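Local coordinates for protein glycoside hydrolase YxiA (Bacillus licheniformis, PDB 3LV4) that is a family 43 glycoside hydrolase, resembling endo-1,5-alpha-L-arabinosidases, that probably cleaves arabinan chains and binds calcium ions, at residues Y207-Q212 against A294-K299; T151-D154 against K158-M161. All blocks are in the same frame, centred on the assembly; numbering follows the deposited sequence.

Interaction 1: residues Y207-Q212 against A294-K299; sequences YHPETQ and AFYDEK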
loop_
_atom_site.group_PDB
_atom_site.type_symbol
_atom_site.label_atom_id
_atom_site.label_comp_id
_atom_site.label_asym_id
_atom_site.label_seq_id
_atom_site.Cartn_x
_atom_site.Cartn_y
_atom_site.Cartn_z
ATOM N N TYR A 207 5.444 6.721 9.155
ATOM C CA TYR A 207 6.506 7.667 9.486
ATOM C C TYR A 207 7.872 7.004 9.370
ATOM O O TYR A 207 8.045 5.857 9.770
ATOM C CB TYR A 207 6.321 8.166 10.918
ATOM C CG TYR A 207 7.336 9.198 11.368
ATOM C CD1 TYR A 207 8.393 8.851 12.208
ATOM C CD2 TYR A 207 7.226 10.530 10.973
ATOM C CE1 TYR A 207 9.315 9.811 12.638
ATOM C CE2 TYR A 207 8.135 11.484 11.399
ATOM C CZ TYR A 207 9.174 11.123 12.227
ATOM O OH TYR A 207 10.075 12.086 12.639
ATOM N N HIS A 208 8.847 7.717 8.829
ATOM C CA HIS A 208 10.219 7.210 8.856
ATOM C C HIS A 208 11.086 8.150 9.675
ATOM O O HIS A 208 11.147 9.347 9.386
ATOM C CB HIS A 208 10.797 7.046 7.454
ATOM C CG HIS A 208 12.019 6.177 7.420
ATOM N ND1 HIS A 208 13.252 6.613 7.844
ATOM C CD2 HIS A 208 12.181 4.889 7.031
ATOM C CE1 HIS A 208 14.133 5.629 7.712
ATOM N NE2 HIS A 208 13.508 4.574 7.225
ATOM N N PRO A 209 11.745 7.614 10.715
ATOM C CA PRO A 209 12.522 8.441 11.650
ATOM C C PRO A 209 13.769 9.080 11.037
ATOM O O PRO A 209 14.261 10.068 11.589
ATOM C CB PRO A 209 12.951 7.447 12.744
ATOM C CG PRO A 209 12.166 6.226 12.524
ATOM C CD PRO A 209 11.737 6.193 11.099
ATOM N N GLU A 210 14.288 8.536 9.940
ATOM C CA GLU A 210 15.495 9.113 9.330
ATOM C C GLU A 210 15.198 10.363 8.516
ATOM O O GLU A 210 15.942 11.339 8.566
ATOM C CB GLU A 210 16.203 8.102 8.433
ATOM C CG GLU A 210 17.007 7.070 9.181
ATOM C CD GLU A 210 17.899 6.279 8.250
ATOM O OE1 GLU A 210 19.092 6.641 8.107
ATOM O OE2 GLU A 210 17.400 5.304 7.648
ATOM N N THR A 211 14.116 10.325 7.751
ATOM C CA THR A 211 13.747 11.458 6.911
ATOM C C THR A 211 12.792 12.401 7.638
ATOM O O THR A 211 12.653 13.565 7.255
ATOM C CB THR A 211 13.057 10.995 5.618
ATOM O OG1 THR A 211 11.825 10.349 5.949
ATOM C CG2 THR A 211 13.942 10.036 4.838
ATOM N N GLN A 212 12.143 11.877 8.680
ATOM C CA GLN A 212 11.131 12.595 9.468
ATOM C C GLN A 212 9.927 13.058 8.650
ATOM O O GLN A 212 9.288 14.073 8.961
ATOM C CB GLN A 212 11.752 13.750 10.261
ATOM C CG GLN A 212 12.864 13.280 11.183
ATOM C CD GLN A 212 13.314 14.345 12.158
ATOM O OE1 GLN A 212 13.347 15.528 11.827
ATOM N NE2 GLN A 212 13.665 13.930 13.370
ATOM N N ALA A 294 2.478 -1.037 5.476
ATOM C CA ALA A 294 3.924 -0.875 5.525
ATOM C C ALA A 294 4.364 -0.891 6.976
ATOM O O ALA A 294 3.593 -0.540 7.873
ATOM C CB ALA A 294 4.342 0.413 4.831
ATOM N N PHE A 295 5.599 -1.319 7.205
ATOM C CA PHE A 295 6.091 -1.548 8.551
ATOM C C PHE A 295 7.509 -1.035 8.635
ATOM O O PHE A 295 8.326 -1.310 7.751
ATOM C CB PHE A 295 6.069 -3.055 8.849
ATOM C CG PHE A 295 6.462 -3.406 10.247
ATOM C CD1 PHE A 295 5.519 -3.355 11.276
ATOM C CD2 PHE A 295 7.753 -3.821 10.538
ATOM C CE1 PHE A 295 5.862 -3.692 12.567
ATOM C CE2 PHE A 295 8.106 -4.157 11.838
ATOM C CZ PHE A 295 7.159 -4.093 12.853
ATOM N N TYR A 296 7.790 -0.272 9.688
ATOM C CA TYR A 296 9.150 0.133 10.011
ATOM C C TYR A 296 9.624 -0.603 11.271
ATOM O O TYR A 296 8.967 -0.558 12.314
ATOM C CB TYR A 296 9.249 1.654 10.200
ATOM C CG TYR A 296 10.591 2.072 10.753
ATOM C CD1 TYR A 296 11.708 2.124 9.938
ATOM C CD2 TYR A 296 10.743 2.390 12.101
ATOM C CE1 TYR A 296 12.946 2.483 10.445
ATOM C CE2 TYR A 296 11.972 2.755 12.612
ATOM C CZ TYR A 296 13.072 2.795 11.780
ATOM O OH TYR A 296 14.304 3.149 12.290
ATOM N N ASP A 297 10.757 -1.293 11.165
ATOM C CA ASP A 297 11.290 -2.086 12.277
ATOM C C ASP A 297 12.357 -1.279 13.021
ATOM O O ASP A 297 13.451 -1.079 12.504
ATOM C CB ASP A 297 11.877 -3.396 11.735
ATOM C CG ASP A 297 12.347 -4.341 12.833
ATOM O OD1 ASP A 297 12.723 -3.871 13.920
ATOM O OD2 ASP A 297 12.353 -5.566 12.597
ATOM N N GLU A 298 12.025 -0.817 14.227
ATOM C CA GLU A 298 12.915 0.037 15.014
ATOM C C GLU A 298 14.242 -0.645 15.305
ATOM O O GLU A 298 15.280 0.001 15.346
ATOM C CB GLU A 298 12.263 0.416 16.348
ATOM C CG GLU A 298 11.083 1.361 16.252
ATOM C CD GLU A 298 10.578 1.783 17.625
ATOM O OE1 GLU A 298 10.367 0.894 18.482
ATOM O OE2 GLU A 298 10.397 3.002 17.850
ATOM N N LYS A 299 14.200 -1.953 15.523
ATOM C CA LYS A 299 15.401 -2.695 15.895
ATOM C C LYS A 299 16.406 -2.775 14.749
ATOM O O LYS A 299 17.604 -2.547 14.944
ATOM C CB LYS A 299 15.031 -4.100 16.366
ATOM C CG LYS A 299 16.223 -4.958 16.752
ATOM C CD LYS A 299 15.768 -6.327 17.239
ATOM C CE LYS A 299 16.949 -7.260 17.464
ATOM N NZ LYS A 299 16.505 -8.647 17.792
#
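Two neighbouring blades of the five-bladed beta-propeller expected of a family 43 glycosidase meet where the ring of Y296 packs against H208 and P209. P209 comes in over one face of the tyrosine ring: its CD sits 3.8 Å from the ring centroid and only 14° off the normal, a CH-pi contact, while P209 CG reaches Y296 CE2 at 3.5 Å. H208 is met differently. The edge of Y296 points at the imidazole face in a T-shaped pair, planes 63° apart, and H208 NE2 lies 3.9 Å from Y296 CE1. With CG anti to the backbone N (chi1 171°), Y296 reaches across from strand 285-296 to strand 200-208, each the first strand of its blade, and no hydrogen bond links the two segments. Replacing Y296 by an alanine is likely to open a gap against P209 and take away the aromatic neighbour of H208. The imidazole is steadied from its own side: E210 N donates to H208 ND1 at 3.0 Å, within a turn closed by Q212 N to H208 O. H208 and Y296 both also touch S303 on strand 303-310.

Interaction 2: residues T151-D154 against K158-M161; sequences TFFD and KLWM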
loop_
_atom_site.group_PDB
_atom_site.type_symbol
_atom_site.label_atom_id
_atom_site.label_comp_id
_atom_site.label_asym_id
_atom_site.label_seq_id
_atom_site.Cartn_x
_atom_site.Cartn_y
_atom_site.Cartn_z
ATOM N N THR A 151 -5.580 3.093 11.221
ATOM C CA THR A 151 -5.546 3.818 12.483
ATOM C C THR A 151 -4.144 3.733 13.046
ATOM O O THR A 151 -3.595 2.639 13.217
ATOM C CB THR A 151 -6.549 3.219 13.480
ATOM O OG1 THR A 151 -7.879 3.369 12.954
ATOM C CG2 THR A 151 -6.442 3.913 14.837
ATOM N N PHE A 152 -3.546 4.883 13.315
ATOM C CA PHE A 152 -2.133 4.894 13.670
ATOM C C PHE A 152 -1.816 6.025 14.622
ATOM O O PHE A 152 -2.487 7.057 14.618
ATOM C CB PHE A 152 -1.269 5.038 12.414
ATOM C CG PHE A 152 -1.422 6.372 11.724
ATOM C CD1 PHE A 152 -0.504 7.394 11.940
ATOM C CD2 PHE A 152 -2.487 6.604 10.864
ATOM C CE1 PHE A 152 -0.648 8.624 11.311
ATOM C CE2 PHE A 152 -2.633 7.829 10.225
ATOM C CZ PHE A 152 -1.717 8.848 10.457
ATOM N N PHE A 153 -0.781 5.821 15.431
ATOM C CA PHE A 153 -0.264 6.876 16.289
ATOM C C PHE A 153 0.775 7.689 15.517
ATOM O O PHE A 153 1.618 7.111 14.813
ATOM C CB PHE A 153 0.418 6.272 17.515
ATOM C CG PHE A 153 -0.527 5.642 18.503
ATOM C CD1 PHE A 153 -0.740 4.273 18.502
ATOM C CD2 PHE A 153 -1.171 6.420 19.458
ATOM C CE1 PHE A 153 -1.596 3.686 19.427
ATOM C CE2 PHE A 153 -2.033 5.847 20.385
ATOM C CZ PHE A 153 -2.244 4.473 20.372
ATOM N N ASP A 154 0.736 9.017 15.650
ATOM C CA ASP A 154 1.824 9.826 15.108
ATOM C C ASP A 154 2.983 9.868 16.107
ATOM O O ASP A 154 2.931 9.220 17.156
ATOM C CB ASP A 154 1.366 11.231 14.658
ATOM C CG ASP A 154 0.979 12.144 15.821
ATOM O OD1 ASP A 154 1.414 11.900 16.968
ATOM O OD2 ASP A 154 0.250 13.132 15.570
ATOM N N LYS A 158 -0.374 11.142 19.258
ATOM C CA LYS A 158 -1.766 11.384 18.885
ATOM C C LYS A 158 -2.245 10.257 17.993
ATOM O O LYS A 158 -1.487 9.755 17.168
ATOM C CB LYS A 158 -1.916 12.690 18.111
ATOM C CG LYS A 158 -1.680 13.940 18.911
ATOM C CD LYS A 158 -2.087 15.140 18.076
ATOM C CE LYS A 158 -3.230 14.776 17.160
ATOM N NZ LYS A 158 -3.914 15.969 16.579
ATOM N N LEU A 159 -3.508 9.875 18.140
ATOM C CA LEU A 159 -4.068 8.775 17.367
ATOM C C LEU A 159 -4.895 9.326 16.211
ATOM O O LEU A 159 -5.725 10.216 16.407
ATOM C CB LEU A 159 -4.941 7.890 18.270
ATOM C CG LEU A 159 -5.469 6.571 17.688
ATOM C CD1 LEU A 159 -4.304 5.665 17.288
ATOM C CD2 LEU A 159 -6.368 5.866 18.691
ATOM N N TRP A 160 -4.656 8.800 15.008
ATOM C CA TRP A 160 -5.352 9.238 13.796
ATOM C C TRP A 160 -5.960 8.042 13.095
ATOM O O TRP A 160 -5.513 6.909 13.286
ATOM C CB TRP A 160 -4.376 9.891 12.810
ATOM C CG TRP A 160 -3.675 11.108 13.315
ATOM C CD1 TRP A 160 -2.472 11.153 13.965
ATOM C CD2 TRP A 160 -4.117 12.467 13.191
ATOM N NE1 TRP A 160 -2.143 12.458 14.258
ATOM C CE2 TRP A 160 -3.135 13.283 13.795
ATOM C CE3 TRP A 160 -5.251 13.075 12.632
ATOM C CZ2 TRP A 160 -3.249 14.674 13.850
ATOM C CZ3 TRP A 160 -5.363 14.462 12.694
ATOM C CH2 TRP A 160 -4.367 15.242 13.297
HETATM N N MSE A 161 -6.971 8.292 12.270
HETATM C CA MSE A 161 -7.432 7.282 11.316
HETATM C C MSE A 161 -7.618 7.909 9.937
HETATM O O MSE A 161 -8.433 8.820 9.769
HETATM C CB MSE A 161 -8.743 6.638 11.758
HETATM C CG MSE A 161 -9.233 5.584 10.762
HETATM SE SE MSE A 161 -11.010 4.861 11.224
HETATM C CE MSE A 161 -12.071 6.449 10.794
#
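D154 and F152 both hold CG between the backbone N and the carbonyl carbon (chi1 70° and 67°), which turns the carboxylate toward K158 and W160 and lays the phenyl ring against W160 CB. The indole N-H of W160 bonds nearly straight: NE1 to D154 OD2 is 2.8 Å, in the indole plane but above the carboxylate plane. The other oxygen, D154 OD1, takes K158 N at 3.0 Å and, in an Asx turn, also N156 N. Backbone bonds make F152 and W160 the hydrogen-bonded antiparallel pair, N to O at 2.8 Å each way, and D154 N reaches K158 O. W160 CB stands 4.0 Å from the F152 ring centroid, over one face but offset toward the rim; the indole itself lies slid aside, near parallel, and the rings barely overlap. On the other side of the sheet L159 CD1 lies over the centre of the F153 ring in a CH-pi contact, 3.7 Å from its centroid; beside it T151 OG1 is buried against M161 CG without a hydrogen-bonding partner. K158 NZ forms a salt bridge with E174. Strand 159-163 pairs onward with strand 170-175, while T151 and M161 rest on Y92 of strand 89-96.

Interaction 2 comes first along the chain and is a local hairpin, joining the first two strands of one four-stranded propeller blade; interaction 1 follows and spans 81 intervening residues to bring together the first strands of the next two blades. The centres of interactions 1 and 2 lie about 15 Å apart; the nearest atoms of interactions 1 and 2 are about 6 Å apart, without touching. One link between them is Q155, in the hairpin turn, which the side chain of Y207 touches. Three successive blades are thus connected: bonding along the sheet holds one blade together, while side-chain packing joins the others. Of the two, interaction 2 lies nearer the predicted catalytic machinery, with M161 about 9 Å from D148, side chain to side chain.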